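Local coordinates for protein beta-galacturonidase (Eisenbergiella tayi, PDB 6NCW) that acts as a family 2 glycoside hydrolase of a human gut bacterium, a beta-galacturonidase that probably releases galacturonic acid from beta-linked galacturonides, at residues Lys169-Arg175 with Glu206-Thr212; Ala150-Ile155 with Ile233-Leu237. One frame throughout, in Å; residues are numbered along the deposited sequence.

Contact 1 of 2, residues Lys169-Arg175 with Glu206-Thr212; sequences KAEICVR and EEKSFST
Ile-172 and Phe-210 face each other as an antiparallel hydrogen-bonded pair, and the tight part of this contact is built round them. Phe-210 N gives its hydrogen to Ile-172 O at 2.8 Å, and the bond from Ile-172 N to Phe-210 O closes the ring. Val-174 and Lys-208 repeat the pattern one pair further on. A chi1 of -51° sets CG of Phe-210 beside its own backbone N, and the ring then leans toward strand 165-176, where CE2 lies 4.1 Å from Val-174 CG2 and the two side chains cross at about a right angle. Lys-208 lies on this face too, but Ile-172 and Val-174 are its buried members. The sheet, formed by strands 150-162, 165-176 and 207-216, is one layer of the immunoglobulin-like beta-sandwich of family 2 glycoside hydrolases, and Ile-172 meets Val-186 and Val-188 of the other layer. Beyond the Glu-171/Ser-211 pair, Thr-212 OG1 accepts, among its partners, the N-H of Ala-170, almost in line (173°) with N to OG1 3.2 Å, while Thr-212 N bonds back to Ala-170 O.

The other face is more polar, and more open at its charged end. Cys-173 is its buried member, SG 3.2 Å from Glu-207 OE2. Ser-209 OG makes a weak bond of 3.4 Å to Glu-171 OE1. Glu-207 OE1 lies 4.2 Å from Arg-175 NH1, too far for a salt bridge; the guanidinium and carboxylate planes are 23° apart, and a water in the guanidinium plane links the two groups, accepting from NH1 and donating to OE1.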
loop_
_atom_site.group_PDB
_atom_site.type_symbol
_atom_site.label_atom_id
_atom_site.label_comp_id
_atom_site.label_asym_id
_atom_site.label_seq_id
_atom_site.Cartn_x
_atom_site.Cartn_y
_atom_site.Cartn_z
ATOM N N LYS A 169 41.625 32.231 -17.878
ATOM C CA LYS A 169 42.773 31.477 -18.355
ATOM C C LYS A 169 42.265 30.167 -18.950
ATOM O O LYS A 169 41.370 29.538 -18.384
ATOM C CB LYS A 169 43.744 31.235 -17.187
ATOM C CG LYS A 169 44.837 30.228 -17.417
ATOM C CD LYS A 169 45.685 30.057 -16.153
ATOM C CE LYS A 169 44.931 29.280 -15.077
ATOM N NZ LYS A 169 45.844 28.704 -14.035
ATOM N N ALA A 170 42.807 29.770 -20.097
ATOM C CA ALA A 170 42.424 28.532 -20.761
ATOM C C ALA A 170 43.638 27.625 -20.913
ATOM O O ALA A 170 44.743 28.091 -21.187
ATOM C CB ALA A 170 41.817 28.792 -22.132
ATOM N N GLU A 171 43.435 26.329 -20.729
ATOM C CA GLU A 171 44.499 25.350 -20.873
ATOM C C GLU A 171 43.944 24.229 -21.728
ATOM O O GLU A 171 42.823 23.764 -21.498
ATOM C CB GLU A 171 44.978 24.829 -19.516
ATOM C CG GLU A 171 46.144 23.849 -19.587
ATOM C CD GLU A 171 46.577 23.331 -18.208
ATOM O OE1 GLU A 171 47.270 22.290 -18.153
ATOM O OE2 GLU A 171 46.230 23.965 -17.184
ATOM N N ILE A 172 44.701 23.832 -22.741
ATOM C CA ILE A 172 44.235 22.867 -23.718
ATOM C C ILE A 172 45.268 21.770 -23.835
ATOM O O ILE A 172 46.472 22.043 -23.845
ATOM C CB ILE A 172 43.991 23.524 -25.089
ATOM C CG1 ILE A 172 43.115 24.747 -24.903
ATOM C CG2 ILE A 172 43.319 22.552 -26.031
ATOM C CD1 ILE A 172 42.526 25.211 -26.158
ATOM N N CYS A 173 44.796 20.535 -23.940
ATOM C CA CYS A 173 45.647 19.368 -24.086
ATOM C C CYS A 173 45.467 18.800 -25.490
ATOM O O CYS A 173 44.338 18.536 -25.912
ATOM C CB CYS A 173 45.288 18.331 -23.026
ATOM S SG CYS A 173 46.414 16.985 -22.921
ATOM N N VAL A 174 46.572 18.638 -26.221
ATOM C CA VAL A 174 46.542 18.127 -27.588
ATOM C C VAL A 174 47.329 16.828 -27.634
ATOM O O VAL A 174 48.413 16.721 -27.048
ATOM C CB VAL A 174 47.108 19.140 -28.606
ATOM C CG1 VAL A 174 46.667 18.775 -30.023
ATOM C CG2 VAL A 174 46.662 20.549 -28.262
ATOM N N ARG A 175 46.776 15.838 -28.323
ATOM C CA ARG A 175 47.419 14.543 -28.488
ATOM C C ARG A 175 47.721 14.341 -29.966
ATOM O O ARG A 175 46.822 14.440 -30.813
ATOM C CB ARG A 175 46.540 13.415 -27.951
ATOM C CG ARG A 175 47.140 12.022 -28.069
ATOM C CD ARG A 175 46.341 11.082 -27.193
ATOM N NE ARG A 175 46.560 9.668 -27.476
ATOM C CZ ARG A 175 45.902 8.686 -26.856
ATOM N NH1 ARG A 175 44.997 8.975 -25.921
ATOM N NH2 ARG A 175 46.146 7.417 -27.161
ATOM N N GLU A 206 53.157 12.568 -28.918
ATOM C CA GLU A 206 53.200 13.318 -27.675
ATOM C C GLU A 206 51.811 13.854 -27.351
ATOM O O GLU A 206 51.102 14.342 -28.237
ATOM C CB GLU A 206 54.192 14.482 -27.765
ATOM C CG GLU A 206 54.467 15.201 -26.450
ATOM C CD GLU A 206 55.338 16.451 -26.615
ATOM O OE1 GLU A 206 55.749 17.032 -25.581
ATOM O OE2 GLU A 206 55.613 16.858 -27.770
ATOM N N GLU A 207 51.425 13.749 -26.082
ATOM C CA GLU A 207 50.302 14.496 -25.536
ATOM C C GLU A 207 50.860 15.565 -24.604
ATOM O O GLU A 207 51.669 15.257 -23.725
ATOM C CB GLU A 207 49.323 13.580 -24.793
ATOM C CG GLU A 207 48.151 14.332 -24.173
ATOM C CD GLU A 207 47.067 13.433 -23.597
ATOM O OE1 GLU A 207 46.851 12.327 -24.125
ATOM O OE2 GLU A 207 46.417 13.844 -22.609
ATOM N N LYS A 208 50.449 16.815 -24.809
ATOM C CA LYS A 208 50.950 17.920 -24.005
ATOM C C LYS A 208 49.885 19.005 -23.927
ATOM O O LYS A 208 49.032 19.113 -24.812
ATOM C CB LYS A 208 52.246 18.486 -24.588
ATOM C CG LYS A 208 53.096 19.253 -23.586
ATOM C CD LYS A 208 54.489 19.571 -24.159
ATOM C CE LYS A 208 54.458 20.693 -25.179
ATOM N NZ LYS A 208 54.629 22.036 -24.554
ATOM N N SER A 209 49.930 19.797 -22.853
ATOM C CA SER A 209 49.009 20.909 -22.683
ATOM C C SER A 209 49.733 22.240 -22.845
ATOM O O SER A 209 50.949 22.344 -22.665
ATOM C CB SER A 209 48.293 20.863 -21.322
ATOM O OG SER A 209 49.123 20.358 -20.290
ATOM N N PHE A 210 48.952 23.254 -23.212
ATOM C CA PHE A 210 49.431 24.601 -23.485
ATOM C C PHE A 210 48.455 25.568 -22.837
ATOM O O PHE A 210 47.239 25.385 -22.950
ATOM C CB PHE A 210 49.536 24.856 -24.998
ATOM C CG PHE A 210 50.302 23.785 -25.741
ATOM C CD1 PHE A 210 51.655 23.927 -25.990
ATOM C CD2 PHE A 210 49.674 22.624 -26.161
ATOM C CE1 PHE A 210 52.356 22.940 -26.662
ATOM C CE2 PHE A 210 50.369 21.635 -26.834
ATOM C CZ PHE A 210 51.711 21.789 -27.081
ATOM N N SER A 211 48.970 26.572 -22.139
ATOM C CA SER A 211 48.122 27.510 -21.417
ATOM C C SER A 211 48.201 28.891 -22.041
ATOM O O SER A 211 49.254 29.306 -22.527
ATOM C CB SER A 211 48.509 27.600 -19.941
ATOM O OG SER A 211 48.173 26.406 -19.265
ATOM N N THR A 212 47.076 29.590 -22.030
ATOM C CA THR A 212 47.094 31.009 -22.302
ATOM C C THR A 212 47.493 31.770 -21.043
ATOM O O THR A 212 47.570 31.222 -19.937
ATOM C CB THR A 212 45.729 31.497 -22.782
ATOM O OG1 THR A 212 44.847 31.641 -21.652
ATOM C CG2 THR A 212 45.149 30.531 -23.818
HETATM O O HOH W 1 44.099 11.637 -24.216
#

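Contact 2 of 2, residues Ala150-Ile155 with Ile233-Leu237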
loop_
_atom_site.group_PDB
_atom_site.type_symbol
_atom_site.label_atom_id
_atom_site.label_comp_id
_atom_site.label_asym_id
_atom_site.label_seq_id
_atom_site.Cartn_x
_atom_site.Cartn_y
_atom_site.Cartn_z
ATOM N N ALA A 150 45.841 14.410 -35.283
ATOM C CA ALA A 150 45.909 14.913 -33.913
ATOM C C ALA A 150 44.550 15.476 -33.519
ATOM O O ALA A 150 43.754 15.871 -34.376
ATOM C CB ALA A 150 46.993 15.984 -33.764
ATOM N N TYR A 151 44.298 15.527 -32.206
ATOM C CA TYR A 151 42.994 15.960 -31.717
ATOM C C TYR A 151 43.112 16.614 -30.343
ATOM O O TYR A 151 44.084 16.417 -29.609
ATOM C CB TYR A 151 42.006 14.788 -31.650
ATOM C CG TYR A 151 42.301 13.762 -30.574
ATOM C CD1 TYR A 151 41.628 13.789 -29.345
ATOM C CD2 TYR A 151 43.230 12.753 -30.790
ATOM C CE1 TYR A 151 41.889 12.846 -28.358
ATOM C CE2 TYR A 151 43.498 11.807 -29.814
ATOM C CZ TYR A 151 42.824 11.858 -28.602
ATOM O OH TYR A 151 43.099 10.910 -27.647
ATOM N N LEU A 152 42.086 17.390 -30.010
ATOM C CA LEU A 152 41.997 18.079 -28.726
ATOM C C LEU A 152 41.423 17.124 -27.677
ATOM O O LEU A 152 40.254 16.734 -27.751
ATOM C CB LEU A 152 41.142 19.332 -28.878
ATOM C CG LEU A 152 41.780 20.317 -29.868
ATOM C CD1 LEU A 152 40.975 21.591 -30.040
ATOM C CD2 LEU A 152 43.191 20.644 -29.405
ATOM N N SER A 153 42.246 16.761 -26.692
ATOM C CA SER A 153 41.845 15.817 -25.654
ATOM C C SER A 153 40.937 16.459 -24.594
ATOM O O SER A 153 39.971 15.833 -24.148
ATOM C CB SER A 153 43.097 15.217 -25.021
ATOM O OG SER A 153 42.795 14.623 -23.776
ATOM N N TRP A 154 41.220 17.693 -24.180
ATOM C CA TRP A 154 40.350 18.447 -23.276
ATOM C C TRP A 154 40.774 19.913 -23.287
ATOM O O TRP A 154 41.865 20.255 -23.754
ATOM C CB TRP A 154 40.375 17.896 -21.834
ATOM C CG TRP A 154 41.756 17.687 -21.190
ATOM C CD1 TRP A 154 42.423 16.503 -21.065
ATOM C CD2 TRP A 154 42.604 18.684 -20.576
ATOM N NE1 TRP A 154 43.626 16.693 -20.434
ATOM C CE2 TRP A 154 43.759 18.021 -20.114
ATOM C CE3 TRP A 154 42.503 20.073 -20.389
ATOM C CZ2 TRP A 154 44.805 18.693 -19.465
ATOM C CZ3 TRP A 154 43.543 20.739 -19.738
ATOM C CH2 TRP A 154 44.681 20.047 -19.290
ATOM N N ILE A 155 39.880 20.771 -22.792
ATOM C CA ILE A 155 40.145 22.181 -22.524
ATOM C C ILE A 155 39.593 22.520 -21.131
ATOM O O ILE A 155 38.473 22.125 -20.796
ATOM C CB ILE A 155 39.521 23.083 -23.610
ATOM C CG1 ILE A 155 39.688 24.563 -23.264
ATOM C CG2 ILE A 155 38.052 22.744 -23.826
ATOM C CD1 ILE A 155 39.395 25.481 -24.438
ATOM N N ILE A 233 32.780 27.778 -24.878
ATOM C CA ILE A 233 34.188 27.997 -25.173
ATOM C C ILE A 233 34.556 27.046 -26.298
ATOM O O ILE A 233 34.245 25.849 -26.238
ATOM C CB ILE A 233 35.091 27.821 -23.933
ATOM C CG1 ILE A 233 36.546 28.110 -24.282
ATOM C CG2 ILE A 233 34.970 26.424 -23.305
ATOM C CD1 ILE A 233 37.447 28.247 -23.065
ATOM N N THR A 234 35.163 27.588 -27.354
ATOM C CA THR A 234 35.507 26.812 -28.540
ATOM C C THR A 234 37.012 26.833 -28.770
ATOM O O THR A 234 37.647 27.893 -28.716
ATOM C CB THR A 234 34.782 27.350 -29.774
ATOM O OG1 THR A 234 33.379 27.430 -29.494
ATOM C CG2 THR A 234 34.995 26.416 -30.952
ATOM N N ALA A 235 37.578 25.667 -29.043
ATOM C CA ALA A 235 38.977 25.560 -29.422
ATOM C C ALA A 235 39.058 24.861 -30.772
ATOM O O ALA A 235 38.584 23.728 -30.915
ATOM C CB ALA A 235 39.782 24.805 -28.363
ATOM N N VAL A 236 39.652 25.531 -31.760
ATOM C CA VAL A 236 39.844 24.952 -33.088
ATOM C C VAL A 236 41.338 24.735 -33.302
ATOM O O VAL A 236 42.132 25.679 -33.221
ATOM C CB VAL A 236 39.227 25.829 -34.189
ATOM C CG1 VAL A 236 39.466 25.208 -35.572
ATOM C CG2 VAL A 236 37.729 26.001 -33.941
ATOM N N LEU A 237 41.722 23.482 -33.519
ATOM C CA LEU A 237 43.091 23.125 -33.850
ATOM C C LEU A 237 43.277 23.192 -35.364
ATOM O O LEU A 237 42.479 22.620 -36.118
ATOM C CB LEU A 237 43.417 21.725 -33.336
ATOM C CG LEU A 237 44.763 21.106 -33.731
ATOM C CD1 LEU A 237 45.936 21.751 -33.015
ATOM C CD2 LEU A 237 44.744 19.600 -33.467
#
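Ile-233 and Ile-155 meet tip to tip, CD1 to CD1 at 3.7 Å, across the hydrophobic interior of an immunoglobulin-like beta-sandwich. Strand 150-162 belongs to one layer and strand 227-238 to the other. Their short segments run nearly antiparallel, at 155°, but their axes come no closer than 7.8 Å and no hydrogen bond joins them, so the contact rests on van der Waals packing, mostly between apolar side chains, as expected between the facing sheets of a sandwich. The meeting of the isoleucines follows from matching conformations: each has CG1 anti to the backbone N (chi1 175° in Ile-155, -178° in Ile-233) and a nearly straight second torsion, which carries CD1 far out from its own strand.

After Thr-234, whose CB points away from the facing layer, Ala-235 points inward again, and its short side chain is met by two longer ones: CB lies 4.0 Å from Ile-155 CD1 and 3.8 Å from Leu-152 CD1. The same leucine methyl also approaches the Ala-235 backbone, at 3.3 Å from the carbonyl O. Ile-172, from the layer of strand 150-162, and Val-186, from that of strand 227-238, pack on this alanine as well. The CB of Val-236 points away once more, and its side chain touches Ile-10 of a loop.

Leu-237 completes the inward series. Its CB sits beside the other branch of Leu-152, 4.1 Å from CD2, placing the fork of Leu-152 over both Ala-235 and Leu-237. Further out, Leu-237 CD2 reaches the start of the opposing strand, where it lies 4.0 Å from Ala-150 O and 4.3 Å from Ala-150 CB.

In the fold
Both contacts belong to one beta-sandwich and illustrate its two kinds of cohesion. Contact 1 pairs neighbouring strands within a layer through backbone hydrogen bonds, and is partly buried, with one polar face; contact 2 joins the two layers in the buried core through apolar side chains. They share a sheet, since strand 165-176 of contact 1 also pairs with strand 150-162 of contact 2: Cys-173 O lies 2.9 Å from Ser-153 N in a probable hydrogen bond. The inner face of contact 1 feeds the same core, as Val-174 touches Leu-237. Along the chain, contact 1 is nested inside the loop closed by contact 2. Both lie away from the galacturonate-binding residues.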